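PDB 6KBH: cytochrome P450 monooxygenase from Rhodococcus sp. ECU0066, which probably inserts oxygen into organic substrates at a cysteine-bound heme, drawing electrons through an FMN and a [2Fe-2S] cluster carried on the same chain. Local coordinates for residues A115-A120 and V229-Q234; M394-A399 and A726-A731; H416-P421 and W440-P445; D487-I492 and S616-D621. All coordinates share one frame; numbering follows the deposited sequence.

Contact 1: residues A115-A120 and V229-Q234; sequences ARYGYA and VGKFWQ
Tyr117 sits on the backbone of Gly230, their CA atoms 5.3 Å apart, where the chain leaving helix 108-116 passes over helix 219-242. Helix 108-116 ends in a Schellman motif with Gly118, at positive phi, as its C-prime residue; Tyr117 and Tyr119, on the two sides of Gly118 in sequence, both pack against the second helix, which probably corresponds to the G helix of the cytochrome P450 fold. The Tyr117 ring lies with one face on the peptide that links Gly230 to Lys231: Lys231 N is over the ring centre, Gly230 C nearer the rim, and Gly230 CA makes a CH-pi contact 4.1 Å from the centroid. Gly230, having no side chain, lets the ring lie directly on the helix backbone. The Gln234 amide crosses Tyr117 with its plane turned 77° from the ring, NE2 approaching the edge 3.5 Å from CE2. At the far end of the ring Lys231 NZ donates a weak hydrogen bond, 3.4 Å, to Tyr117 OH. Trp233 takes the other tyrosine. Its CG is anti to the backbone N (chi1 169°), and its face receives the edge of Tyr119 in an offset edge-to-face pair, centroids 4.8 Å apart. His273 also stacks with the indole. Val229 CG1 lies over a face of the Tyr119 ring, 3.9 Å from CE2, while Tyr119 CA stands over the five-membered ring of Trp233, 3.7 Å from its centroid.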
# COMPACT_ATOMS: atom_id res chain seq x y z
N ALA A 115 -40.59 -7.14 -7.39
CA ALA A 115 -41.56 -6.06 -7.47
C ALA A 115 -42.52 -6.08 -6.29
O ALA A 115 -43.07 -5.03 -5.93
CB ALA A 115 -42.32 -6.13 -8.79
N ARG A 116 -42.74 -7.25 -5.69
CA ARG A 116 -43.66 -7.33 -4.56
C ARG A 116 -43.15 -6.56 -3.35
O ARG A 116 -43.95 -5.98 -2.60
CB ARG A 116 -43.92 -8.79 -4.20
CG ARG A 116 -44.96 -9.46 -5.08
CD ARG A 116 -45.60 -10.65 -4.38
NE ARG A 116 -44.62 -11.69 -4.08
CZ ARG A 116 -44.34 -12.70 -4.89
NH1 ARG A 116 -44.96 -12.81 -6.06
NH2 ARG A 116 -43.44 -13.61 -4.54
N TYR A 117 -41.83 -6.54 -3.13
CA TYR A 117 -41.23 -5.66 -2.15
C TYR A 117 -40.96 -4.27 -2.71
O TYR A 117 -40.31 -3.46 -2.04
CB TYR A 117 -39.93 -6.25 -1.61
CG TYR A 117 -40.11 -7.46 -0.72
CD1 TYR A 117 -40.23 -8.74 -1.26
CD2 TYR A 117 -40.14 -7.33 0.66
CE1 TYR A 117 -40.39 -9.85 -0.45
CE2 TYR A 117 -40.30 -8.44 1.48
CZ TYR A 117 -40.42 -9.69 0.92
OH TYR A 117 -40.58 -10.79 1.72
N GLY A 118 -41.44 -3.98 -3.92
CA GLY A 118 -41.25 -2.69 -4.56
C GLY A 118 -39.81 -2.23 -4.57
O GLY A 118 -39.51 -1.07 -4.26
N TYR A 119 -38.90 -3.14 -4.93
CA TYR A 119 -37.47 -2.87 -4.90
C TYR A 119 -37.05 -2.20 -6.20
O TYR A 119 -37.37 -2.69 -7.29
CB TYR A 119 -36.70 -4.17 -4.65
CG TYR A 119 -35.25 -4.24 -5.11
CD1 TYR A 119 -34.91 -4.57 -6.42
CD2 TYR A 119 -34.22 -4.02 -4.20
CE1 TYR A 119 -33.57 -4.64 -6.81
CE2 TYR A 119 -32.90 -4.09 -4.59
CZ TYR A 119 -32.58 -4.40 -5.89
OH TYR A 119 -31.26 -4.47 -6.27
N ALA A 120 -36.34 -1.08 -6.08
CA ALA A 120 -35.82 -0.37 -7.24
C ALA A 120 -34.48 0.24 -6.81
O ALA A 120 -34.44 1.34 -6.26
CB ALA A 120 -36.78 0.69 -7.74
N VAL A 229 -33.32 -10.62 -1.21
CA VAL A 229 -32.94 -9.25 -1.56
C VAL A 229 -34.11 -8.30 -1.34
O VAL A 229 -33.93 -7.17 -0.87
CB VAL A 229 -32.41 -9.21 -3.01
CG1 VAL A 229 -32.25 -7.77 -3.48
CG2 VAL A 229 -31.09 -9.95 -3.11
N GLY A 230 -35.33 -8.74 -1.66
CA GLY A 230 -36.49 -7.91 -1.42
C GLY A 230 -36.75 -7.69 0.06
O GLY A 230 -37.06 -6.56 0.48
N LYS A 231 -36.65 -8.75 0.87
CA LYS A 231 -36.74 -8.60 2.32
C LYS A 231 -35.76 -7.56 2.82
O LYS A 231 -36.10 -6.69 3.63
CB LYS A 231 -36.45 -9.94 3.01
CG LYS A 231 -37.51 -11.01 2.86
CD LYS A 231 -37.07 -12.27 3.59
CE LYS A 231 -37.93 -13.47 3.20
NZ LYS A 231 -39.34 -13.29 3.64
N PHE A 232 -34.53 -7.63 2.32
CA PHE A 232 -33.48 -6.74 2.79
C PHE A 232 -33.69 -5.31 2.30
O PHE A 232 -33.29 -4.36 2.98
CB PHE A 232 -32.13 -7.32 2.36
CG PHE A 232 -30.99 -6.36 2.48
CD1 PHE A 232 -30.78 -5.39 1.53
CD2 PHE A 232 -30.11 -6.45 3.55
CE1 PHE A 232 -29.77 -4.50 1.66
CE2 PHE A 232 -29.06 -5.55 3.67
CZ PHE A 232 -28.89 -4.58 2.71
N TRP A 233 -34.33 -5.13 1.14
CA TRP A 233 -34.47 -3.78 0.58
C TRP A 233 -35.41 -2.92 1.42
O TRP A 233 -35.12 -1.74 1.66
CB TRP A 233 -34.97 -3.86 -0.85
CG TRP A 233 -35.40 -2.55 -1.43
CD1 TRP A 233 -36.67 -2.06 -1.51
CD2 TRP A 233 -34.55 -1.56 -2.02
NE1 TRP A 233 -36.67 -0.83 -2.11
CE2 TRP A 233 -35.38 -0.49 -2.43
CE3 TRP A 233 -33.17 -1.46 -2.23
CZ2 TRP A 233 -34.87 0.65 -3.05
CZ3 TRP A 233 -32.67 -0.33 -2.85
CH2 TRP A 233 -33.52 0.71 -3.25
N GLN A 234 -36.53 -3.49 1.86
CA GLN A 234 -37.50 -2.69 2.60
C GLN A 234 -37.17 -2.59 4.09
O GLN A 234 -37.47 -1.56 4.70
CB GLN A 234 -38.92 -3.22 2.40
CG GLN A 234 -39.30 -4.46 3.21
CD GLN A 234 -40.78 -4.80 3.07
OE1 GLN A 234 -41.53 -4.07 2.41
NE2 GLN A 234 -41.19 -5.90 3.68

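Contact 2: residues M394-A399 and A726-A731; sequences MGKNLA and AANIDA. With HEM (protoporphyrin IX containing Fe), chain C.
The carboxamides of Asn397 and Asn728 reach toward each other tip to tip, their planes only 14° apart, with Asn397 ND2 against the end of the Asn728 amide. The Asp730 carboxylate is met from above its plane: Lys396 NZ lies 59° out of it and forms a salt bridge to OD1 at 3.2 Å. On the heme, Gly395 CA rests over the porphyrin face, 3.5 Å from C3C, with Met394 SD 3.8 Å from the methyl carbon CMD. This is the proximal side of the P450, where Cys393 binds the iron, and the partner is the [2Fe-2S] domain, whose helix 720-726 closes in a Schellman motif with Asn728 as C-prime residue. Beyond CG the Lys396 chain is fully extended, which carries NZ across the domain boundary; there it also makes a weak hydrogen bond to Asn728 O (3.3 Å) and a hydrogen bond to Gln392 OE1. A methionine in place of Lys396 would probably leave Asp730 without its lysine mate and Asn728 O without this donor. Asp730 OD1 has a second cationic partner in Arg400, so two positive groups from the heme domain are likely to stabilise its negative charge.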
# COMPACT_ATOMS: atom_id res chain seq x y z
N MET A 394 -13.28 1.30 -3.42
CA MET A 394 -13.13 2.32 -2.39
C MET A 394 -12.79 1.70 -1.04
O MET A 394 -12.07 2.30 -0.25
CB MET A 394 -14.40 3.16 -2.30
CG MET A 394 -14.69 3.96 -3.57
SD MET A 394 -16.34 4.68 -3.62
CE MET A 394 -16.13 6.12 -2.58
N GLY A 395 -13.28 0.49 -0.78
CA GLY A 395 -13.03 -0.16 0.49
C GLY A 395 -11.82 -1.06 0.48
O GLY A 395 -11.72 -1.98 1.30
N LYS A 396 -10.90 -0.82 -0.46
CA LYS A 396 -9.70 -1.65 -0.56
C LYS A 396 -8.89 -1.61 0.73
O LYS A 396 -8.39 -2.65 1.18
CB LYS A 396 -8.85 -1.21 -1.75
CG LYS A 396 -8.31 0.22 -1.69
CD LYS A 396 -7.33 0.46 -2.83
CE LYS A 396 -6.75 1.86 -2.80
NZ LYS A 396 -5.72 2.04 -3.87
N ASN A 397 -8.77 -0.44 1.36
CA ASN A 397 -8.04 -0.36 2.61
C ASN A 397 -8.84 -0.91 3.78
O ASN A 397 -8.26 -1.39 4.76
CB ASN A 397 -7.62 1.09 2.88
CG ASN A 397 -6.65 1.60 1.84
OD1 ASN A 397 -5.45 1.39 1.94
ND2 ASN A 397 -7.17 2.27 0.82
N LEU A 398 -10.17 -0.84 3.71
CA LEU A 398 -10.98 -1.54 4.70
C LEU A 398 -10.76 -3.05 4.59
O LEU A 398 -10.62 -3.73 5.62
CB LEU A 398 -12.46 -1.20 4.51
CG LEU A 398 -13.45 -1.94 5.42
CD1 LEU A 398 -13.07 -1.77 6.88
CD2 LEU A 398 -14.87 -1.47 5.17
N ALA A 399 -10.72 -3.57 3.37
CA ALA A 399 -10.42 -4.99 3.18
C ALA A 399 -8.96 -5.30 3.50
O ALA A 399 -8.65 -6.36 4.04
CB ALA A 399 -10.77 -5.42 1.76
N ALA A 726 -6.60 11.63 -0.30
CA ALA A 726 -8.02 11.95 -0.34
C ALA A 726 -8.73 11.19 -1.46
O ALA A 726 -9.92 10.88 -1.33
CB ALA A 726 -8.22 13.46 -0.51
N ALA A 727 -8.03 10.88 -2.54
CA ALA A 727 -8.52 9.99 -3.57
C ALA A 727 -8.22 8.53 -3.25
O ALA A 727 -8.44 7.66 -4.10
CB ALA A 727 -7.93 10.36 -4.93
N ASN A 728 -7.72 8.26 -2.05
CA ASN A 728 -7.30 6.92 -1.62
C ASN A 728 -6.35 6.26 -2.62
O ASN A 728 -6.46 5.08 -2.94
CB ASN A 728 -8.48 6.02 -1.30
CG ASN A 728 -8.11 4.98 -0.25
OD1 ASN A 728 -6.93 4.71 -0.01
ND2 ASN A 728 -9.11 4.41 0.40
N ILE A 729 -5.42 7.03 -3.12
CA ILE A 729 -4.33 6.51 -3.92
C ILE A 729 -3.21 6.07 -2.99
O ILE A 729 -2.95 6.71 -1.97
CB ILE A 729 -3.84 7.57 -4.92
CG1 ILE A 729 -4.99 7.91 -5.85
CG2 ILE A 729 -2.60 7.09 -5.70
CD1 ILE A 729 -4.73 9.14 -6.59
N ASP A 730 -2.58 4.95 -3.33
CA ASP A 730 -1.55 4.42 -2.45
C ASP A 730 -0.36 5.37 -2.37
O ASP A 730 0.11 5.88 -3.39
CB ASP A 730 -1.10 3.04 -2.95
CG ASP A 730 -2.11 1.96 -2.63
OD1 ASP A 730 -3.16 2.29 -2.03
OD2 ASP A 730 -1.87 0.78 -2.98
N ALA A 731 0.10 5.62 -1.15
CA ALA A 731 1.22 6.52 -0.92
C ALA A 731 1.79 6.24 0.46
O ALA A 731 1.03 5.92 1.39
CB ALA A 731 0.80 7.99 -1.03
CHA HEM C . -15.53 -1.51 -6.82
CHB HEM C . -12.82 -5.64 -5.79
CHC HEM C . -13.84 -5.08 -0.62
CHD HEM C . -16.51 -0.99 -1.69
C1A HEM C . -14.71 -2.73 -6.73
C2A HEM C . -14.25 -3.18 -8.04
C3A HEM C . -13.50 -4.32 -7.76
C4A HEM C . -13.58 -4.46 -6.28
CMA HEM C . -12.78 -5.19 -8.74
CAA HEM C . -14.49 -2.56 -9.39
CBA HEM C . -13.32 -1.83 -9.96
CGA HEM C . -13.50 -0.99 -11.18
O1A HEM C . -14.58 -1.29 -11.75
O2A HEM C . -12.51 -0.21 -11.31
C1B HEM C . -12.83 -5.91 -4.31
C2B HEM C . -12.11 -7.07 -3.62
C3B HEM C . -12.43 -6.89 -2.01
C4B HEM C . -13.30 -5.65 -1.91
CMB HEM C . -11.30 -8.14 -4.28
CAB HEM C . -11.98 -7.75 -0.88
CBB HEM C . -10.53 -8.06 -0.77
C1C HEM C . -14.66 -3.85 -0.77
C2C HEM C . -15.12 -3.42 0.52
C3C HEM C . -15.86 -2.29 0.26
C4C HEM C . -15.77 -2.15 -1.19
CMC HEM C . -14.84 -4.04 1.85
CAC HEM C . -16.56 -1.42 1.26
CBC HEM C . -18.04 -1.43 1.37
C1D HEM C . -16.37 -0.95 -3.15
C2D HEM C . -17.09 0.22 -3.75
C3D HEM C . -16.79 0.06 -5.37
C4D HEM C . -15.93 -1.17 -5.44
CMD HEM C . -17.88 1.26 -3.03
CAD HEM C . -17.25 0.96 -6.46
CBD HEM C . -16.49 2.23 -6.62
CGD HEM C . -16.62 2.94 -7.92
O1D HEM C . -17.07 2.13 -8.76
O2D HEM C . -16.23 4.13 -7.81
NA HEM C . -14.32 -3.50 -5.63
NB HEM C . -13.49 -5.02 -3.29
NC HEM C . -15.06 -3.08 -1.85
ND HEM C . -15.58 -1.86 -4.09
FE HEM C . -14.64 -3.55 -3.70

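Contact 3: residues H416-P421 and W440-P445; sequences HMELVP and WVRWDP
Glu418 N donates to Arg442 O at 2.8 Å, and Arg442 N returns a bond of the same length to Glu418 O, making these two residues a hydrogen-bonded antiparallel pair. Their side chains lie side by side, pointing the same way, on one face of the sheet. Glu418 CG packs 3.4 Å from Arg442 CG, and beyond them NH1 gives OE2 a nearly straight salt-bridge bond (3.1 Å, 170°). The carboxylate oxygen lies in the guanidinium plane, and NH1 sits 42° above the carboxylate plane. Pro421 CD adds a carbon contact to the guanidinium. An alanine at Glu418 would probably leave the Arg442 guanidinium without its negative mate and free to turn, with the aliphatic stem of the arginine losing its CG neighbour.

The pairing continues with Val420 N to Trp440 O (3.0 Å), across the non-hydrogen-bonded pair of Leu419 and Val441. Strands 418-419 and 440-442 form, with strand 172-174 beyond the latter, a small antiparallel sheet consistent with the beta-3 sheet of P450s. Met417 CG, anti to its backbone N (chi1 166°), packs 3.6 Å from Val441 CB; Leu175 and Leu299 add apolar contacts to Val441. Next to this, Trp443 CB stands over the His416 ring, 3.8 Å from its centroid, and the imidazole NE2 meets the edge of the indole. The backbone bonds thus set the register, while the Glu418-Arg442 ion pair, on the more exposed face, is likely to be weakened by solvent and to add less than the apolar packing around Val441.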
# COMPACT_ATOMS: atom_id res chain seq x y z
N HIS A 416 0.68 -23.29 15.04
CA HIS A 416 0.73 -24.74 14.88
C HIS A 416 -0.48 -25.29 14.13
O HIS A 416 -0.77 -26.49 14.21
CB HIS A 416 0.86 -25.41 16.25
CG HIS A 416 -0.33 -25.21 17.13
ND1 HIS A 416 -0.92 -23.98 17.31
CD2 HIS A 416 -1.03 -26.08 17.89
CE1 HIS A 416 -1.94 -24.10 18.14
NE2 HIS A 416 -2.03 -25.37 18.50
N MET A 417 -1.20 -24.43 13.43
CA MET A 417 -2.35 -24.83 12.64
C MET A 417 -1.91 -25.28 11.25
O MET A 417 -1.05 -24.64 10.63
CB MET A 417 -3.34 -23.67 12.53
CG MET A 417 -4.41 -23.84 11.47
SD MET A 417 -5.11 -22.25 10.96
CE MET A 417 -6.08 -21.83 12.40
N GLU A 418 -2.48 -26.38 10.77
CA GLU A 418 -2.18 -26.86 9.43
C GLU A 418 -3.47 -27.30 8.74
O GLU A 418 -4.50 -27.50 9.38
CB GLU A 418 -1.16 -28.01 9.42
CG GLU A 418 -1.63 -29.29 10.07
CD GLU A 418 -0.58 -30.38 10.06
OE1 GLU A 418 0.53 -30.13 9.55
OE2 GLU A 418 -0.86 -31.49 10.56
N LEU A 419 -3.37 -27.44 7.42
CA LEU A 419 -4.51 -27.88 6.63
C LEU A 419 -4.73 -29.38 6.81
O LEU A 419 -3.78 -30.17 6.85
CB LEU A 419 -4.27 -27.58 5.15
CG LEU A 419 -4.60 -26.17 4.65
CD1 LEU A 419 -4.09 -25.98 3.23
CD2 LEU A 419 -6.09 -25.94 4.72
N VAL A 420 -6.00 -29.77 6.93
CA VAL A 420 -6.38 -31.17 6.87
C VAL A 420 -5.90 -31.73 5.53
O VAL A 420 -6.33 -31.24 4.48
CB VAL A 420 -7.90 -31.35 7.05
CG1 VAL A 420 -8.30 -32.79 6.75
CG2 VAL A 420 -8.32 -30.95 8.45
N PRO A 421 -5.00 -32.71 5.52
CA PRO A 421 -4.45 -33.20 4.25
C PRO A 421 -5.50 -33.92 3.43
O PRO A 421 -6.61 -34.22 3.89
CB PRO A 421 -3.33 -34.14 4.68
CG PRO A 421 -3.04 -33.77 6.12
CD PRO A 421 -4.36 -33.34 6.68
N TRP A 440 -10.42 -26.38 5.88
CA TRP A 440 -10.46 -27.20 7.08
C TRP A 440 -9.06 -27.26 7.67
O TRP A 440 -8.11 -27.65 6.99
CB TRP A 440 -10.98 -28.61 6.77
CG TRP A 440 -12.44 -28.65 6.38
CD1 TRP A 440 -12.95 -28.76 5.12
CD2 TRP A 440 -13.56 -28.57 7.27
NE1 TRP A 440 -14.32 -28.75 5.16
CE2 TRP A 440 -14.73 -28.64 6.47
CE3 TRP A 440 -13.71 -28.45 8.65
CZ2 TRP A 440 -16.01 -28.60 7.01
CZ3 TRP A 440 -14.98 -28.41 9.19
CH2 TRP A 440 -16.12 -28.48 8.37
N VAL A 441 -8.94 -26.86 8.93
CA VAL A 441 -7.64 -26.71 9.57
C VAL A 441 -7.63 -27.45 10.90
O VAL A 441 -8.61 -27.42 11.65
CB VAL A 441 -7.29 -25.22 9.78
CG1 VAL A 441 -7.12 -24.53 8.43
CG2 VAL A 441 -8.35 -24.53 10.59
N ARG A 442 -6.53 -28.14 11.16
CA ARG A 442 -6.26 -28.79 12.43
C ARG A 442 -5.17 -28.03 13.18
O ARG A 442 -4.39 -27.28 12.59
CB ARG A 442 -5.83 -30.24 12.22
CG ARG A 442 -4.42 -30.34 11.68
CD ARG A 442 -3.78 -31.71 11.81
NE ARG A 442 -4.64 -32.79 11.32
CZ ARG A 442 -4.28 -33.63 10.35
NH1 ARG A 442 -3.09 -33.52 9.78
NH2 ARG A 442 -5.11 -34.58 9.96
N TRP A 443 -5.14 -28.22 14.49
CA TRP A 443 -4.03 -27.75 15.32
C TRP A 443 -4.08 -28.50 16.64
O TRP A 443 -5.06 -29.17 16.97
CB TRP A 443 -4.07 -26.24 15.54
CG TRP A 443 -5.14 -25.78 16.48
CD1 TRP A 443 -5.04 -25.57 17.82
CD2 TRP A 443 -6.49 -25.46 16.13
NE1 TRP A 443 -6.24 -25.15 18.34
CE2 TRP A 443 -7.15 -25.07 17.31
CE3 TRP A 443 -7.21 -25.46 14.93
CZ2 TRP A 443 -8.49 -24.69 17.33
CZ3 TRP A 443 -8.53 -25.09 14.95
CH2 TRP A 443 -9.16 -24.71 16.14
N ASP A 444 -2.99 -28.39 17.40
CA ASP A 444 -2.89 -29.03 18.71
C ASP A 444 -3.40 -28.07 19.77
O ASP A 444 -2.73 -27.07 20.07
CB ASP A 444 -1.45 -29.43 19.00
CG ASP A 444 -1.33 -30.35 20.20
OD1 ASP A 444 -2.33 -30.55 20.91
OD2 ASP A 444 -0.22 -30.87 20.44
N PRO A 445 -4.57 -28.32 20.38
CA PRO A 445 -5.14 -27.32 21.30
C PRO A 445 -4.31 -27.08 22.55
O PRO A 445 -4.14 -25.93 22.95
CB PRO A 445 -6.52 -27.91 21.64
CG PRO A 445 -6.80 -28.90 20.56
CD PRO A 445 -5.47 -29.47 20.18

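Contact 4: residues D487-I492 and S616-D621; sequences DDILLI and SMAFLD
The FMN-binding beta barrel meets the nucleotide-binding-type domain of the reductase half where Ile489 and Leu491, on barrel strand 489-496, face the loop that leads into helix 620-625. The two backbones run roughly the same way, 33° apart, and Ile489 and Leu491, two apart in the strand, both turn their side chains to the loop. Ile489 provides the middle of the contact. Its CD1 is anti to CA (chi2 172°), and this terminal carbon reaches 4.3 Å from Ala618 CB and 4.0 Å from Ser616 O. Farther along the strand Leu491 CD1 touches the tip of Phe619, 4.2 Å from CZ, approaching the ring obliquely.

Phe619 occupies the N-cap position of helix 620-625 with positive phi, and its ring extends back to the domain boundary. There Ile485 of the neighbouring barrel strand also touches it, as do Ile588 and Ile592 of helix 588-601, so the ring is shared by both domains. At the outer end Asp487 OD2 comes within 3.3 Å of Ser616 N, but the angle is too poor for a hydrogen bond; the carboxylate oxygen bonds instead to Thr615 OG1. Ser616 OG is held within its own loop by Ser613 O.

Ile489 also touches Ile586, and its side chain is about 7 Å from the bound FMN at the nearest atoms, so this junction lies near the FMN site. With no hydrogen bond between the two segments, their contact rests on van der Waals contact, apolar at Ile489, Leu491, Ala618 and Phe619 and polar at Asp487 and Ser616; Asp487, at the exposed end, adds its hydrogen bond to the neighbouring Thr615.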
# COMPACT_ATOMS: atom_id res chain seq x y z
N ASP A 487 28.19 11.36 25.80
CA ASP A 487 27.03 11.62 26.64
C ASP A 487 25.79 11.79 25.76
O ASP A 487 25.81 12.55 24.79
CB ASP A 487 27.25 12.85 27.51
CG ASP A 487 28.67 12.94 28.04
OD1 ASP A 487 29.03 12.11 28.91
OD2 ASP A 487 29.43 13.84 27.61
N ASP A 488 24.73 11.05 26.10
CA ASP A 488 23.46 11.08 25.37
C ASP A 488 23.60 10.54 23.95
O ASP A 488 22.81 10.90 23.07
CB ASP A 488 22.86 12.49 25.36
CG ASP A 488 22.56 13.00 26.75
OD1 ASP A 488 22.06 12.21 27.58
OD2 ASP A 488 22.82 14.20 27.02
N ILE A 489 24.57 9.67 23.70
CA ILE A 489 24.78 9.09 22.37
C ILE A 489 25.02 7.59 22.53
O ILE A 489 25.97 7.18 23.20
CB ILE A 489 25.96 9.74 21.64
CG1 ILE A 489 25.56 11.14 21.16
CG2 ILE A 489 26.38 8.89 20.45
CD1 ILE A 489 26.71 11.94 20.58
N LEU A 490 24.15 6.77 21.91
CA LEU A 490 24.35 5.33 21.82
C LEU A 490 25.02 4.98 20.50
O LEU A 490 24.83 5.65 19.49
CB LEU A 490 23.05 4.51 21.88
CG LEU A 490 22.06 4.47 23.04
CD1 LEU A 490 22.72 4.04 24.35
CD2 LEU A 490 21.43 5.80 23.14
N LEU A 491 25.77 3.89 20.52
CA LEU A 491 26.19 3.21 19.30
C LEU A 491 25.45 1.88 19.23
O LEU A 491 25.67 1.00 20.07
CB LEU A 491 27.70 3.00 19.27
CG LEU A 491 28.21 2.43 17.94
CD1 LEU A 491 27.95 3.40 16.79
CD2 LEU A 491 29.69 2.08 18.01
N ILE A 492 24.58 1.74 18.24
CA ILE A 492 23.76 0.54 18.09
C ILE A 492 24.39 -0.35 17.03
O ILE A 492 24.76 0.11 15.94
CB ILE A 492 22.31 0.89 17.71
CG1 ILE A 492 21.70 1.84 18.73
CG2 ILE A 492 21.48 -0.37 17.62
CD1 ILE A 492 20.31 2.29 18.37
N SER A 616 31.05 14.98 25.03
CA SER A 616 29.87 14.65 24.24
C SER A 616 30.16 14.63 22.75
O SER A 616 29.23 14.73 21.94
CB SER A 616 28.75 15.64 24.55
OG SER A 616 29.08 16.95 24.10
N MET A 617 31.42 14.51 22.36
CA MET A 617 31.82 14.44 20.95
C MET A 617 32.25 13.02 20.66
O MET A 617 33.33 12.59 21.10
CB MET A 617 32.92 15.45 20.64
CG MET A 617 32.40 16.73 19.99
SD MET A 617 33.46 18.16 20.28
CE MET A 617 35.02 17.59 19.60
N ALA A 618 31.41 12.29 19.93
CA ALA A 618 31.66 10.89 19.64
C ALA A 618 32.72 10.73 18.56
O ALA A 618 32.89 11.60 17.70
CB ALA A 618 30.37 10.19 19.21
N PHE A 619 33.45 9.62 18.63
CA PHE A 619 34.42 9.14 17.65
C PHE A 619 35.75 9.88 17.68
O PHE A 619 36.58 9.63 16.80
CB PHE A 619 33.87 9.18 16.22
CG PHE A 619 32.72 8.24 16.00
CD1 PHE A 619 32.89 6.87 16.11
CD2 PHE A 619 31.46 8.73 15.68
CE1 PHE A 619 31.84 6.00 15.90
CE2 PHE A 619 30.40 7.86 15.47
CZ PHE A 619 30.59 6.50 15.58
N LEU A 620 35.98 10.77 18.65
CA LEU A 620 37.32 11.35 18.80
C LEU A 620 38.36 10.25 18.99
O LEU A 620 39.45 10.31 18.42
CB LEU A 620 37.34 12.32 19.97
CG LEU A 620 36.37 13.49 19.95
CD1 LEU A 620 36.31 14.13 21.32
CD2 LEU A 620 36.77 14.52 18.90
N ASP A 621 38.02 9.25 19.81
CA ASP A 621 38.81 8.03 19.90
C ASP A 621 39.05 7.44 18.51
O ASP A 621 40.18 7.21 18.09
CB ASP A 621 38.08 7.03 20.79
CG ASP A 621 36.58 7.01 20.52
OD1 ASP A 621 35.95 8.08 20.60
OD2 ASP A 621 36.04 5.92 20.22

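In the fold
Contact 2 is the most central, its centre about 9 Å from the centre of the chain, and is buried; contact 4 is also buried but lies far out, and contacts 1 and 3 are partly exposed. Contacts 1 and 3 tie elements within the heme domain, whereas contacts 2 and 4 join different domains. Helix 396-413, which begins in contact 2, leads into strand 418-419 of contact 3. Their chemistry differs accordingly: aromatic rings on a helix backbone in contact 1, charges and amides at the domain boundary in contact 2, strand pairing plus a surface ion pair in contact 3, and mainly apolar tips in contact 4. Contacts 1 and 4 lie on opposite sides of the chain's centre, their own centres about 73 Å apart.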